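Local coordinates for protein endoglucanase (Thermotoga maritima, PDB 1VHO) that probably acts as an aminopeptidase of the M42 family, using two divalent metal ions per subunit to cleave residues from peptide N-termini, at residues F38-K43 and G52-K57; I59-F64 and D195-F200; A63-V68 and D221-M226; K188-P193 and L326-A331; E217-A222 and V292-R297. One frame throughout, in Å; residues are numbered along the deposited sequence.

Interaction 1 of 5, residues F38-K43 and G52-K57; sequences FVDEAK and GYKKGK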
# COMPACT_ATOMS: atom_id res chain seq x y z
N PHE A 38 0.95 -18.84 -8.53
CA PHE A 38 -0.23 -19.06 -7.70
C PHE A 38 -1.53 -18.61 -8.30
O PHE A 38 -2.59 -18.58 -7.61
CB PHE A 38 0.04 -18.31 -6.36
CG PHE A 38 1.35 -18.70 -5.72
CD1 PHE A 38 1.59 -20.00 -5.33
CD2 PHE A 38 2.34 -17.75 -5.50
CE1 PHE A 38 2.78 -20.37 -4.71
CE2 PHE A 38 3.54 -18.10 -4.90
CZ PHE A 38 3.78 -19.42 -4.53
N VAL A 39 -1.53 -18.12 -9.53
CA VAL A 39 -2.75 -17.70 -10.17
C VAL A 39 -2.98 -18.45 -11.51
O VAL A 39 -2.04 -18.92 -12.13
CB VAL A 39 -2.82 -16.20 -10.49
CG1 VAL A 39 -2.73 -15.36 -9.22
CG2 VAL A 39 -1.74 -15.72 -11.47
N ASP A 40 -4.26 -18.50 -11.90
CA ASP A 40 -4.57 -19.10 -13.22
C ASP A 40 -4.18 -18.07 -14.27
O ASP A 40 -3.75 -18.43 -15.36
CB ASP A 40 -6.06 -19.45 -13.31
CG ASP A 40 -6.26 -20.68 -12.44
OD1 ASP A 40 -6.84 -20.60 -11.36
OD2 ASP A 40 -5.76 -21.74 -12.86
N GLU A 41 -4.40 -16.79 -13.96
CA GLU A 41 -4.03 -15.72 -14.87
C GLU A 41 -3.88 -14.39 -14.14
O GLU A 41 -4.33 -14.24 -13.00
CB GLU A 41 -4.99 -15.52 -16.03
CG GLU A 41 -6.45 -15.45 -15.68
CD GLU A 41 -7.37 -15.38 -16.90
OE1 GLU A 41 -7.81 -16.44 -17.39
OE2 GLU A 41 -7.67 -14.26 -17.35
N ALA A 42 -3.23 -13.46 -14.84
CA ALA A 42 -3.03 -12.12 -14.27
C ALA A 42 -3.13 -11.10 -15.39
O ALA A 42 -2.50 -11.33 -16.44
CB ALA A 42 -1.73 -12.02 -13.51
N LYS A 43 -4.02 -10.15 -15.26
CA LYS A 43 -4.20 -9.13 -16.27
C LYS A 43 -3.92 -7.74 -15.74
O LYS A 43 -4.15 -7.44 -14.58
CB LYS A 43 -5.64 -9.16 -16.83
CG LYS A 43 -5.81 -10.29 -17.86
CD LYS A 43 -7.25 -10.68 -18.03
CE LYS A 43 -7.99 -9.88 -19.09
NZ LYS A 43 -9.28 -10.57 -19.41
N GLY A 52 -5.01 -10.54 -10.17
CA GLY A 52 -4.61 -11.97 -10.22
C GLY A 52 -5.92 -12.77 -10.19
O GLY A 52 -6.77 -12.42 -9.33
N TYR A 53 -6.06 -13.80 -10.99
CA TYR A 53 -7.31 -14.59 -10.98
C TYR A 53 -7.04 -16.04 -10.63
O TYR A 53 -6.19 -16.70 -11.25
CB TYR A 53 -8.03 -14.48 -12.32
CG TYR A 53 -9.18 -15.45 -12.49
CD1 TYR A 53 -10.25 -15.42 -11.61
CD2 TYR A 53 -9.20 -16.41 -13.49
CE1 TYR A 53 -11.32 -16.27 -11.73
CE2 TYR A 53 -10.28 -17.28 -13.64
CZ TYR A 53 -11.33 -17.19 -12.75
OH TYR A 53 -12.41 -18.04 -12.84
N LYS A 54 -7.69 -16.49 -9.56
CA LYS A 54 -7.50 -17.89 -9.11
C LYS A 54 -8.87 -18.56 -9.09
O LYS A 54 -9.78 -18.19 -8.34
CB LYS A 54 -6.80 -17.93 -7.77
CG LYS A 54 -6.63 -19.30 -7.14
CD LYS A 54 -5.79 -20.24 -7.97
CE LYS A 54 -5.93 -21.68 -7.43
NZ LYS A 54 -5.57 -21.75 -6.00
N LYS A 55 -9.05 -19.48 -10.05
CA LYS A 55 -10.33 -20.17 -10.18
C LYS A 55 -10.57 -21.13 -9.03
O LYS A 55 -9.65 -21.77 -8.53
CB LYS A 55 -10.36 -20.96 -11.52
CG LYS A 55 -11.56 -21.87 -11.67
CD LYS A 55 -11.63 -22.54 -13.03
CE LYS A 55 -12.82 -22.04 -13.85
NZ LYS A 55 -12.98 -22.86 -15.09
N GLY A 56 -11.81 -21.15 -8.57
CA GLY A 56 -12.20 -22.07 -7.48
C GLY A 56 -13.22 -23.05 -8.11
O GLY A 56 -13.01 -23.47 -9.25
N LYS A 57 -14.30 -23.35 -7.41
CA LYS A 57 -15.29 -24.29 -7.98
C LYS A 57 -16.44 -23.55 -8.62
O LYS A 57 -17.44 -24.16 -9.03
CB LYS A 57 -15.80 -25.23 -6.90
CG LYS A 57 -14.76 -26.17 -6.30
CD LYS A 57 -15.49 -27.00 -5.23
CE LYS A 57 -14.90 -28.38 -5.07
NZ LYS A 57 -14.32 -28.56 -3.71
O HOH W 1 -3.36 -19.92 -5.43
O HOH W 2 -7.55 -22.75 -9.89
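Glu-41 and Tyr-53 form an antiparallel hydrogen-bonded pair, the short strands 41-43 and 52-54 running at 153° to each other in the beta hairpin at one edge of the large mixed sheet. A classic beta bulge distorts the pairing: Asp-40 and Glu-41 both face Tyr-53, and Tyr-53 O is gripped twice, by Asp-40 N at 2.7 Å and by Glu-41 N at 3.2 Å. At the bulge the Asp-40 side chain points toward segment 52-57, and OD1 accepts from Lys-55 N on its anti side at 2.8 Å. Glu-41 CG sits between its own N and carbonyl carbon (chi1 48°), a position that sets CG at the edge of the Tyr-53 ring, 3.6 Å from CD2. The carboxylate then stands 89° from the ring plane, and OE2 bonds to Tyr-216 OH. An alanine at Glu-41 would probably leave this ring edge without its neighbour and Tyr-216 OH without its carboxylate mate. Lys-54, bent at chi2 and chi4, passes CD beside Phe-38 O and gives NZ to His-192. A water joins Phe-38 and Lys-54, donating to Phe-38 O at 2.7 Å and accepting from Lys-54 NZ at 2.9 Å.

Interaction 2 of 5, residues I59-F64 and D195-F200; sequences IGKLAF and DVYVVF
Phe-64 and Val-198, like Leu-62 and Val-196, are paired across two parallel strands in the middle of the mixed sheet of this alpha/beta fold. Strands 61-64 and 195-200 run only 21° apart, and five regular backbone bonds join them, from Asp-195 N to Gly-60 O at one end to Val-199 N to Phe-64 O, 2.7 Å, at the other. The tight side is the one bearing Leu-62, Phe-64, Val-196 and Val-198. Here Phe-64 CG lies anti to the carbonyl carbon, beside the backbone N (chi1 -60°); in the ring beyond it, CE2 comes 3.9 Å from Val-196 CG1 and CD2 4.2 Å from Val-198 CG2, both methyls meeting the ring obliquely. Helices 171-187 and 317-333 close over this layer. The other face, with Lys-61 and Tyr-197, is more polar, and loosens toward solvent only at its partly exposed lysine. The extended lysine chain climbs past Tyr-197, CB and CG each 3.9 Å from CE1, while the tyrosine ring also stacks with Tyr-53 and meets Tyr-216 edge-to-face. Asp-195 spends OD1 on Gly-56 N, and its OD2 is 4.2 Å from Lys-61 NZ, beyond a salt bridge though still likely to favour the ammonium charge. At the tip chi4 turns NZ aside, and Lys-61 NZ donates to Tyr-197 OH at 2.9 Å.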
# COMPACT_ATOMS: atom_id res chain seq x y z
N ILE A 59 -18.61 -21.18 -7.12
CA ILE A 59 -19.80 -20.85 -6.36
C ILE A 59 -20.07 -19.36 -6.30
O ILE A 59 -21.15 -18.95 -5.87
CB ILE A 59 -19.86 -21.39 -4.93
CG1 ILE A 59 -18.81 -20.75 -4.01
CG2 ILE A 59 -19.73 -22.90 -4.91
CD1 ILE A 59 -19.11 -20.92 -2.53
N GLY A 60 -19.12 -18.53 -6.71
CA GLY A 60 -19.33 -17.07 -6.66
C GLY A 60 -17.93 -16.45 -6.84
O GLY A 60 -16.95 -17.19 -6.94
N LYS A 61 -17.91 -15.13 -6.79
CA LYS A 61 -16.69 -14.37 -6.98
C LYS A 61 -16.42 -13.46 -5.77
O LYS A 61 -17.25 -12.67 -5.36
CB LYS A 61 -16.82 -13.50 -8.24
CG LYS A 61 -17.20 -14.25 -9.50
CD LYS A 61 -17.50 -13.27 -10.63
CE LYS A 61 -17.66 -13.99 -11.97
NZ LYS A 61 -16.57 -15.00 -12.15
N LEU A 62 -15.22 -13.63 -5.24
CA LEU A 62 -14.74 -12.87 -4.07
C LEU A 62 -13.60 -11.99 -4.59
O LEU A 62 -12.71 -12.54 -5.27
CB LEU A 62 -14.20 -13.91 -3.11
CG LEU A 62 -13.62 -13.57 -1.77
CD1 LEU A 62 -14.49 -12.60 -0.97
CD2 LEU A 62 -13.40 -14.87 -0.97
N ALA A 63 -13.59 -10.72 -4.28
CA ALA A 63 -12.54 -9.82 -4.72
C ALA A 63 -11.84 -9.21 -3.50
O ALA A 63 -12.52 -8.75 -2.56
CB ALA A 63 -13.09 -8.70 -5.60
N PHE A 64 -10.54 -9.16 -3.52
CA PHE A 64 -9.71 -8.60 -2.45
C PHE A 64 -8.97 -7.41 -3.10
O PHE A 64 -8.45 -7.61 -4.22
CB PHE A 64 -8.71 -9.59 -1.89
CG PHE A 64 -9.28 -10.84 -1.28
CD1 PHE A 64 -10.45 -10.81 -0.52
CD2 PHE A 64 -8.68 -12.07 -1.49
CE1 PHE A 64 -10.99 -11.98 0.01
CE2 PHE A 64 -9.19 -13.23 -0.93
CZ PHE A 64 -10.34 -13.19 -0.18
N ASP A 195 -14.26 -18.33 -6.51
CA ASP A 195 -13.31 -17.87 -7.53
C ASP A 195 -12.72 -16.60 -6.88
O ASP A 195 -13.51 -15.81 -6.33
CB ASP A 195 -14.00 -17.55 -8.84
CG ASP A 195 -14.46 -18.84 -9.56
OD1 ASP A 195 -13.99 -19.94 -9.23
OD2 ASP A 195 -15.31 -18.68 -10.45
N VAL A 196 -11.42 -16.43 -6.91
CA VAL A 196 -10.83 -15.28 -6.22
C VAL A 196 -10.17 -14.30 -7.17
O VAL A 196 -9.39 -14.72 -8.04
CB VAL A 196 -9.79 -15.80 -5.20
CG1 VAL A 196 -9.01 -14.65 -4.55
CG2 VAL A 196 -10.50 -16.62 -4.11
N TYR A 197 -10.44 -13.02 -6.97
CA TYR A 197 -9.84 -11.97 -7.78
C TYR A 197 -9.06 -11.06 -6.82
O TYR A 197 -9.66 -10.55 -5.87
CB TYR A 197 -10.86 -11.14 -8.53
CG TYR A 197 -11.65 -11.95 -9.55
CD1 TYR A 197 -12.68 -12.78 -9.12
CD2 TYR A 197 -11.30 -11.92 -10.90
CE1 TYR A 197 -13.39 -13.54 -10.02
CE2 TYR A 197 -12.03 -12.69 -11.81
CZ TYR A 197 -13.07 -13.46 -11.37
OH TYR A 197 -13.82 -14.22 -12.25
N VAL A 198 -7.76 -10.95 -7.06
CA VAL A 198 -6.90 -10.14 -6.17
C VAL A 198 -6.47 -8.92 -6.93
O VAL A 198 -5.75 -9.03 -7.94
CB VAL A 198 -5.77 -11.02 -5.65
CG1 VAL A 198 -4.92 -10.25 -4.70
CG2 VAL A 198 -6.34 -12.26 -4.93
N VAL A 199 -6.82 -7.73 -6.43
CA VAL A 199 -6.59 -6.51 -7.18
C VAL A 199 -5.59 -5.55 -6.53
O VAL A 199 -5.75 -5.14 -5.38
CB VAL A 199 -7.95 -5.79 -7.31
CG1 VAL A 199 -7.83 -4.50 -8.13
CG2 VAL A 199 -9.02 -6.73 -7.88
N PHE A 200 -4.55 -5.25 -7.29
CA PHE A 200 -3.49 -4.32 -6.91
C PHE A 200 -3.69 -3.05 -7.75
O PHE A 200 -3.28 -2.95 -8.91
CB PHE A 200 -2.11 -4.97 -7.16
CG PHE A 200 -1.91 -6.30 -6.47
CD1 PHE A 200 -2.28 -7.48 -7.11
CD2 PHE A 200 -1.38 -6.37 -5.20
CE1 PHE A 200 -2.09 -8.71 -6.48
CE2 PHE A 200 -1.22 -7.58 -4.54
CZ PHE A 200 -1.57 -8.77 -5.20

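Interaction 3 of 5, residues A63-V68 and D221-M226; sequences AFFAHV and DAAIVM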
# COMPACT_ATOMS: atom_id res chain seq x y z
N ALA A 63 -13.59 -10.72 -4.28
CA ALA A 63 -12.54 -9.82 -4.72
C ALA A 63 -11.84 -9.21 -3.50
O ALA A 63 -12.52 -8.75 -2.56
CB ALA A 63 -13.09 -8.70 -5.60
N PHE A 64 -10.54 -9.16 -3.52
CA PHE A 64 -9.71 -8.60 -2.45
C PHE A 64 -8.97 -7.41 -3.10
O PHE A 64 -8.45 -7.61 -4.22
CB PHE A 64 -8.71 -9.59 -1.89
CG PHE A 64 -9.28 -10.84 -1.28
CD1 PHE A 64 -10.45 -10.81 -0.52
CD2 PHE A 64 -8.68 -12.07 -1.49
CE1 PHE A 64 -10.99 -11.98 0.01
CE2 PHE A 64 -9.19 -13.23 -0.93
CZ PHE A 64 -10.34 -13.19 -0.18
N PHE A 65 -8.89 -6.27 -2.43
CA PHE A 65 -8.30 -5.10 -3.07
C PHE A 65 -7.20 -4.44 -2.23
O PHE A 65 -7.39 -4.26 -1.01
CB PHE A 65 -9.42 -4.03 -3.23
CG PHE A 65 -10.56 -4.40 -4.15
CD1 PHE A 65 -11.69 -5.06 -3.63
CD2 PHE A 65 -10.52 -4.12 -5.49
CE1 PHE A 65 -12.73 -5.40 -4.49
CE2 PHE A 65 -11.56 -4.45 -6.35
CZ PHE A 65 -12.68 -5.11 -5.83
N ALA A 66 -6.18 -3.89 -2.88
CA ALA A 66 -5.11 -3.17 -2.15
C ALA A 66 -4.53 -2.06 -3.04
O ALA A 66 -4.55 -2.23 -4.27
CB ALA A 66 -4.00 -4.14 -1.76
N HIS A 67 -4.13 -0.94 -2.46
CA HIS A 67 -3.49 0.12 -3.26
C HIS A 67 -2.00 -0.25 -3.40
O HIS A 67 -1.46 -1.00 -2.56
CB HIS A 67 -3.55 1.46 -2.51
CG HIS A 67 -4.90 2.02 -2.26
ND1 HIS A 67 -5.56 2.80 -3.19
CD2 HIS A 67 -5.72 1.95 -1.17
CE1 HIS A 67 -6.72 3.19 -2.70
NE2 HIS A 67 -6.83 2.69 -1.48
N VAL A 68 -1.28 0.35 -4.36
CA VAL A 68 0.12 -0.03 -4.54
C VAL A 68 1.09 1.14 -4.51
O VAL A 68 2.30 0.87 -4.36
CB VAL A 68 0.40 -0.78 -5.87
CG1 VAL A 68 -0.48 -2.02 -6.07
CG2 VAL A 68 0.23 0.13 -7.07
N ASP A 221 -19.47 -11.05 -5.68
CA ASP A 221 -20.50 -11.31 -4.69
C ASP A 221 -20.10 -10.77 -3.33
O ASP A 221 -20.94 -10.53 -2.46
CB ASP A 221 -20.69 -12.84 -4.60
CG ASP A 221 -21.15 -13.33 -5.96
OD1 ASP A 221 -22.18 -12.79 -6.46
OD2 ASP A 221 -20.47 -14.17 -6.55
N ALA A 222 -18.77 -10.63 -3.09
CA ALA A 222 -18.30 -10.10 -1.80
C ALA A 222 -16.90 -9.48 -2.01
O ALA A 222 -16.18 -9.93 -2.90
CB ALA A 222 -18.27 -11.11 -0.69
N ALA A 223 -16.65 -8.37 -1.32
CA ALA A 223 -15.34 -7.73 -1.52
C ALA A 223 -14.70 -7.42 -0.17
O ALA A 223 -15.41 -7.03 0.76
CB ALA A 223 -15.52 -6.42 -2.27
N ILE A 224 -13.39 -7.62 -0.09
CA ILE A 224 -12.69 -7.28 1.16
C ILE A 224 -11.61 -6.25 0.76
O ILE A 224 -10.76 -6.57 -0.06
CB ILE A 224 -12.12 -8.50 1.86
CG1 ILE A 224 -13.22 -9.60 2.04
CG2 ILE A 224 -11.54 -8.09 3.22
CD1 ILE A 224 -12.71 -10.75 2.96
N VAL A 225 -11.70 -5.05 1.30
CA VAL A 225 -10.77 -3.98 0.98
C VAL A 225 -9.71 -3.93 2.07
O VAL A 225 -10.05 -3.92 3.24
CB VAL A 225 -11.47 -2.61 0.89
CG1 VAL A 225 -10.49 -1.45 0.79
CG2 VAL A 225 -12.44 -2.59 -0.29
N MSE A 226 -8.44 -3.83 1.67
CA MSE A 226 -7.36 -3.79 2.64
C MSE A 226 -7.02 -2.34 2.98
O MSE A 226 -6.95 -1.51 2.07
CB MSE A 226 -6.09 -4.37 2.00
CG MSE A 226 -6.14 -5.80 1.52
SE MSE A 226 -6.19 -6.98 3.03
CE MSE A 226 -8.08 -7.17 3.24
O HOH W 3 -4.74 -0.80 0.27
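The Phe-65 ring meets Ala-223 at its edge, CB lying near the ring plane and 3.7 Å from CE1, whereas Val-225 CG2 approaches the same ring obliquely, across adjacent parallel strands, 63-67 and 222-226, of the mixed sheet. On the sheet's opposite side the Phe-64 and Ile-224 side chains lie side by side, pointing the same way, Phe-64 CE1 3.6 Å from Ile-224 CD1, which is oblique to the ring, and Phe-64 CD1 3.7 Å from Ile-224 CB. Four backbone bonds, from Ala-63 N to Ala-222 O through to Met-226 N to Phe-65 O, join the strands. CG of selenomethionine Met-226 lies 3.2 Å from Phe-65 O; beyond it the chain bends at chi2 (-71°) and its end reaches Leu-327. The strands lead to the probable metal centre: one ends at His-67, a predicted zinc ligand with NE2 hydrogen-bonded to Asp-287 here; the other continues into Asp-227, also predicted. Past the last backbone bond a water accepts from His-67 N at 2.8 Å and donates to Met-226 O.

Interaction 4 of 5, residues K188-P193 and L326-A331; sequences KRYDHP and LLSLVA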
# COMPACT_ATOMS: atom_id res chain seq x y z
N LYS A 188 -3.16 -22.13 -2.66
CA LYS A 188 -2.65 -23.32 -3.35
C LYS A 188 -2.90 -24.61 -2.60
O LYS A 188 -3.01 -25.70 -3.22
CB LYS A 188 -1.12 -23.12 -3.56
CG LYS A 188 -0.99 -22.13 -4.75
CD LYS A 188 -1.32 -22.94 -5.99
CE LYS A 188 -1.62 -22.15 -7.23
NZ LYS A 188 -0.99 -22.95 -8.38
N ARG A 189 -3.08 -24.60 -1.30
CA ARG A 189 -3.30 -25.78 -0.49
C ARG A 189 -4.73 -26.29 -0.48
O ARG A 189 -5.03 -27.36 0.04
CB ARG A 189 -2.99 -25.41 0.98
N TYR A 190 -5.67 -25.47 -0.98
CA TYR A 190 -7.05 -25.83 -0.92
C TYR A 190 -7.79 -25.88 -2.25
O TYR A 190 -7.51 -25.15 -3.17
CB TYR A 190 -7.82 -24.78 -0.09
CG TYR A 190 -7.38 -24.58 1.33
CD1 TYR A 190 -7.79 -25.42 2.35
CD2 TYR A 190 -6.58 -23.48 1.66
CE1 TYR A 190 -7.41 -25.21 3.67
CE2 TYR A 190 -6.19 -23.27 2.99
CZ TYR A 190 -6.60 -24.13 3.97
OH TYR A 190 -6.20 -23.92 5.28
N ASP A 191 -8.85 -26.70 -2.18
CA ASP A 191 -9.79 -26.83 -3.30
C ASP A 191 -10.95 -25.89 -2.93
O ASP A 191 -12.11 -26.29 -2.78
CB ASP A 191 -10.32 -28.25 -3.44
CG ASP A 191 -11.25 -28.44 -4.63
OD1 ASP A 191 -11.10 -27.70 -5.63
OD2 ASP A 191 -12.13 -29.35 -4.57
N HIS A 192 -10.63 -24.60 -2.82
CA HIS A 192 -11.57 -23.56 -2.45
C HIS A 192 -12.70 -23.36 -3.43
O HIS A 192 -12.49 -23.24 -4.65
CB HIS A 192 -10.79 -22.25 -2.25
CG HIS A 192 -10.00 -21.77 -3.44
ND1 HIS A 192 -10.48 -20.91 -4.37
CD2 HIS A 192 -8.68 -21.95 -3.74
CE1 HIS A 192 -9.53 -20.61 -5.26
NE2 HIS A 192 -8.43 -21.22 -4.87
N PRO A 193 -13.93 -23.26 -2.93
CA PRO A 193 -15.11 -23.10 -3.73
C PRO A 193 -15.25 -21.76 -4.43
O PRO A 193 -15.78 -21.65 -5.53
CB PRO A 193 -16.28 -23.27 -2.74
CG PRO A 193 -15.68 -23.91 -1.53
CD PRO A 193 -14.26 -23.40 -1.48
N LEU A 326 -6.44 -15.87 7.20
CA LEU A 326 -7.88 -15.68 7.31
C LEU A 326 -8.53 -15.49 5.97
O LEU A 326 -9.60 -16.08 5.70
CB LEU A 326 -8.15 -14.36 8.13
CG LEU A 326 -9.62 -13.99 8.25
CD1 LEU A 326 -10.42 -15.15 8.86
CD2 LEU A 326 -9.78 -12.74 9.14
N LEU A 327 -7.97 -14.67 5.06
CA LEU A 327 -8.59 -14.42 3.77
C LEU A 327 -8.63 -15.72 2.92
O LEU A 327 -9.62 -15.96 2.22
CB LEU A 327 -7.91 -13.34 2.90
CG LEU A 327 -7.89 -11.91 3.48
CD1 LEU A 327 -7.26 -10.93 2.47
CD2 LEU A 327 -9.29 -11.46 3.82
N SER A 328 -7.58 -16.51 3.01
CA SER A 328 -7.57 -17.81 2.29
C SER A 328 -8.71 -18.67 2.88
O SER A 328 -9.42 -19.34 2.11
CB SER A 328 -6.23 -18.50 2.34
OG SER A 328 -5.85 -19.01 3.63
N LEU A 329 -8.92 -18.69 4.18
CA LEU A 329 -10.00 -19.45 4.82
C LEU A 329 -11.36 -18.93 4.44
O LEU A 329 -12.32 -19.70 4.30
CB LEU A 329 -9.78 -19.53 6.34
CG LEU A 329 -8.56 -20.35 6.73
CD1 LEU A 329 -8.11 -20.09 8.17
CD2 LEU A 329 -8.84 -21.84 6.54
N VAL A 330 -11.49 -17.62 4.20
CA VAL A 330 -12.77 -17.05 3.76
C VAL A 330 -13.10 -17.63 2.40
O VAL A 330 -14.22 -18.07 2.12
CB VAL A 330 -12.74 -15.50 3.72
CG1 VAL A 330 -13.93 -14.91 3.00
CG2 VAL A 330 -12.69 -14.95 5.16
N ALA A 331 -12.08 -17.71 1.51
CA ALA A 331 -12.32 -18.29 0.20
C ALA A 331 -12.69 -19.77 0.31
O ALA A 331 -13.33 -20.29 -0.63
CB ALA A 331 -11.09 -18.12 -0.72
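Tyr-190 reaches toward Leu-329 of helix 317-333. From CB the side chain sets out toward the helix, with CG anti to the carbonyl carbon (chi1 -59°). The ring lies with one face under Arg-189 CB, which stands 4.1 Å above the plane toward the rim. Further out, CE2 passes 4.3 Å from Ser-328 OG, a hydroxyl already bonded to Arg-325 O, and CZ comes 4.1 Å from Leu-329 CD2. The tip, Tyr-190 OH, is nearer, 3.6 Å from Leu-329 CD2, and no hydrogen bond crosses the contact. The loop 188-193 is the turn of an alpha-to-beta connection, leading from helix 171-187 into strand 195-201, and it packs here against helix 317-333 on the same side of the sheet. Past an inverse gamma turn centred on Asp-191, His-192 brings its CB to 3.6 Å from Ala-331 O, while its ring leads away from the helix to bond through ND1 to Trp-194 O and through NE2 to Lys-54 NZ. Pro-193 CD meets that carbonyl too, 3.4 Å from Ala-331 O.

Interaction 5 of 5, residues E217-A222 and V292-R297; sequences EINPDA and VRNGVR
Asn-294 comes first, its side chain crossing that of Asn-219 with the amide planes 47° apart; the two OD1 atoms stay 4.0 Å from each other, with no hydrogen bond. Gly-295 follows with positive phi, as C-prime residue of the Schellman motif that ends helix 289-293, its N bonded to Val-292 O. The turn sends the chain beside the loop 217-222, where Val-296 takes over. Its CG1 and CG2 straddle Pro-220 O, each at 3.8 Å, and CG2 also lies 3.9 Å from Asn-219 OD1. Both segments then enter the mixed sheet, as neighbouring parallel strands 222-229 and 297-304. Arg-297 bends at chi3 (-88°), and chi4 (90°) sets CZ; Asp-221 O lies over one face of the guanidinium, toward its rim; NH2 is 3.0 Å from that oxygen, but the angle is too poor for a bond. Arg-297 NH1 rests 3.7 Å from Ala-222 CB. An alanine at Arg-297 would probably leave Asp-221 O without the guanidinium face beside it, though still with its water, and open a gap next to Ala-222 CB. A water donates to Asp-221 O at 2.6 Å and accepts from Arg-297 N at 2.8 Å.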
# COMPACT_ATOMS: atom_id res chain seq x y z
N GLU A 217 -14.73 -8.06 -16.51
CA GLU A 217 -16.07 -7.49 -16.42
C GLU A 217 -16.96 -8.41 -15.58
O GLU A 217 -17.70 -9.23 -16.13
CB GLU A 217 -16.68 -7.34 -17.82
N ILE A 218 -16.84 -8.33 -14.27
CA ILE A 218 -17.59 -9.15 -13.35
C ILE A 218 -18.13 -8.28 -12.21
O ILE A 218 -17.67 -7.15 -12.03
CB ILE A 218 -16.70 -10.24 -12.71
CG1 ILE A 218 -15.52 -9.55 -11.98
CG2 ILE A 218 -16.19 -11.27 -13.68
CD1 ILE A 218 -15.13 -10.37 -10.74
N ASN A 219 -19.07 -8.81 -11.46
CA ASN A 219 -19.61 -8.14 -10.28
C ASN A 219 -19.38 -9.13 -9.13
O ASN A 219 -20.01 -10.19 -9.09
CB ASN A 219 -21.09 -7.80 -10.39
CG ASN A 219 -21.49 -6.76 -9.36
OD1 ASN A 219 -20.90 -5.68 -9.28
ND2 ASN A 219 -22.51 -7.07 -8.57
N PRO A 220 -18.39 -8.86 -8.29
CA PRO A 220 -18.12 -9.78 -7.20
C PRO A 220 -19.31 -9.88 -6.26
O PRO A 220 -20.00 -8.89 -6.00
CB PRO A 220 -16.94 -9.17 -6.46
CG PRO A 220 -16.70 -7.81 -7.01
CD PRO A 220 -17.61 -7.63 -8.20
N ASP A 221 -19.47 -11.05 -5.68
CA ASP A 221 -20.50 -11.31 -4.69
C ASP A 221 -20.10 -10.77 -3.33
O ASP A 221 -20.94 -10.53 -2.46
CB ASP A 221 -20.69 -12.84 -4.60
CG ASP A 221 -21.15 -13.33 -5.96
OD1 ASP A 221 -22.18 -12.79 -6.46
OD2 ASP A 221 -20.47 -14.17 -6.55
N ALA A 222 -18.77 -10.63 -3.09
CA ALA A 222 -18.30 -10.10 -1.80
C ALA A 222 -16.90 -9.48 -2.01
O ALA A 222 -16.18 -9.93 -2.90
CB ALA A 222 -18.27 -11.11 -0.69
N VAL A 292 -20.39 0.07 -3.08
CA VAL A 292 -21.67 0.29 -2.41
C VAL A 292 -22.75 0.58 -3.44
O VAL A 292 -23.75 -0.15 -3.54
CB VAL A 292 -21.55 1.41 -1.37
CG1 VAL A 292 -20.49 1.07 -0.32
CG2 VAL A 292 -21.19 2.75 -2.00
N ARG A 293 -22.48 1.49 -4.38
CA ARG A 293 -23.44 1.82 -5.43
C ARG A 293 -23.86 0.61 -6.24
O ARG A 293 -25.00 0.53 -6.71
CB ARG A 293 -22.88 2.89 -6.37
N ASN A 294 -22.97 -0.37 -6.41
CA ASN A 294 -23.26 -1.57 -7.15
C ASN A 294 -23.75 -2.72 -6.30
O ASN A 294 -23.79 -3.85 -6.79
CB ASN A 294 -21.99 -2.00 -7.92
CG ASN A 294 -21.90 -1.29 -9.26
OD1 ASN A 294 -21.91 -1.97 -10.29
ND2 ASN A 294 -21.84 0.03 -9.25
N GLY A 295 -24.07 -2.47 -5.02
CA GLY A 295 -24.54 -3.53 -4.14
C GLY A 295 -23.54 -4.59 -3.74
O GLY A 295 -23.94 -5.69 -3.31
N VAL A 296 -22.23 -4.33 -3.84
CA VAL A 296 -21.27 -5.38 -3.44
C VAL A 296 -21.16 -5.45 -1.92
O VAL A 296 -20.80 -4.42 -1.33
CB VAL A 296 -19.88 -5.10 -4.06
CG1 VAL A 296 -18.86 -6.13 -3.58
CG2 VAL A 296 -19.97 -5.12 -5.57
N ARG A 297 -21.44 -6.58 -1.30
CA ARG A 297 -21.30 -6.66 0.17
C ARG A 297 -19.79 -6.48 0.47
O ARG A 297 -19.03 -7.29 -0.07
CB ARG A 297 -21.82 -7.97 0.69
CG ARG A 297 -23.32 -8.16 0.34
CD ARG A 297 -23.87 -9.44 0.97
NE ARG A 297 -23.67 -10.59 0.12
CZ ARG A 297 -22.63 -11.40 0.11
NH1 ARG A 297 -21.63 -11.19 0.95
NH2 ARG A 297 -22.59 -12.41 -0.75
O HOH W 4 -22.68 -8.62 -2.68

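Interactions 2 and 3 form the buried core: both use strand 61-67, share Ala-63 and Phe-64, and bond it to its two parallel neighbours. Interaction 1 lies at the surface, where a bulge, waters and charged side chains supplement a short antiparallel pairing. Interaction 5 is partly buried and carries the sheet of interaction 3 one strand further, Ala-223 N bonding to Arg-297 O; loop packing and a bridging water prevail there. Interaction 4 joins a loop to one of the helices covering a face of the sheet, and touches interaction 1 through the salt bridge of Lys-57 and Asp-191. Interaction 3 holds the predicted ligand His-67 and leads to Asp-227; interaction 2 comes near the site at Val-199.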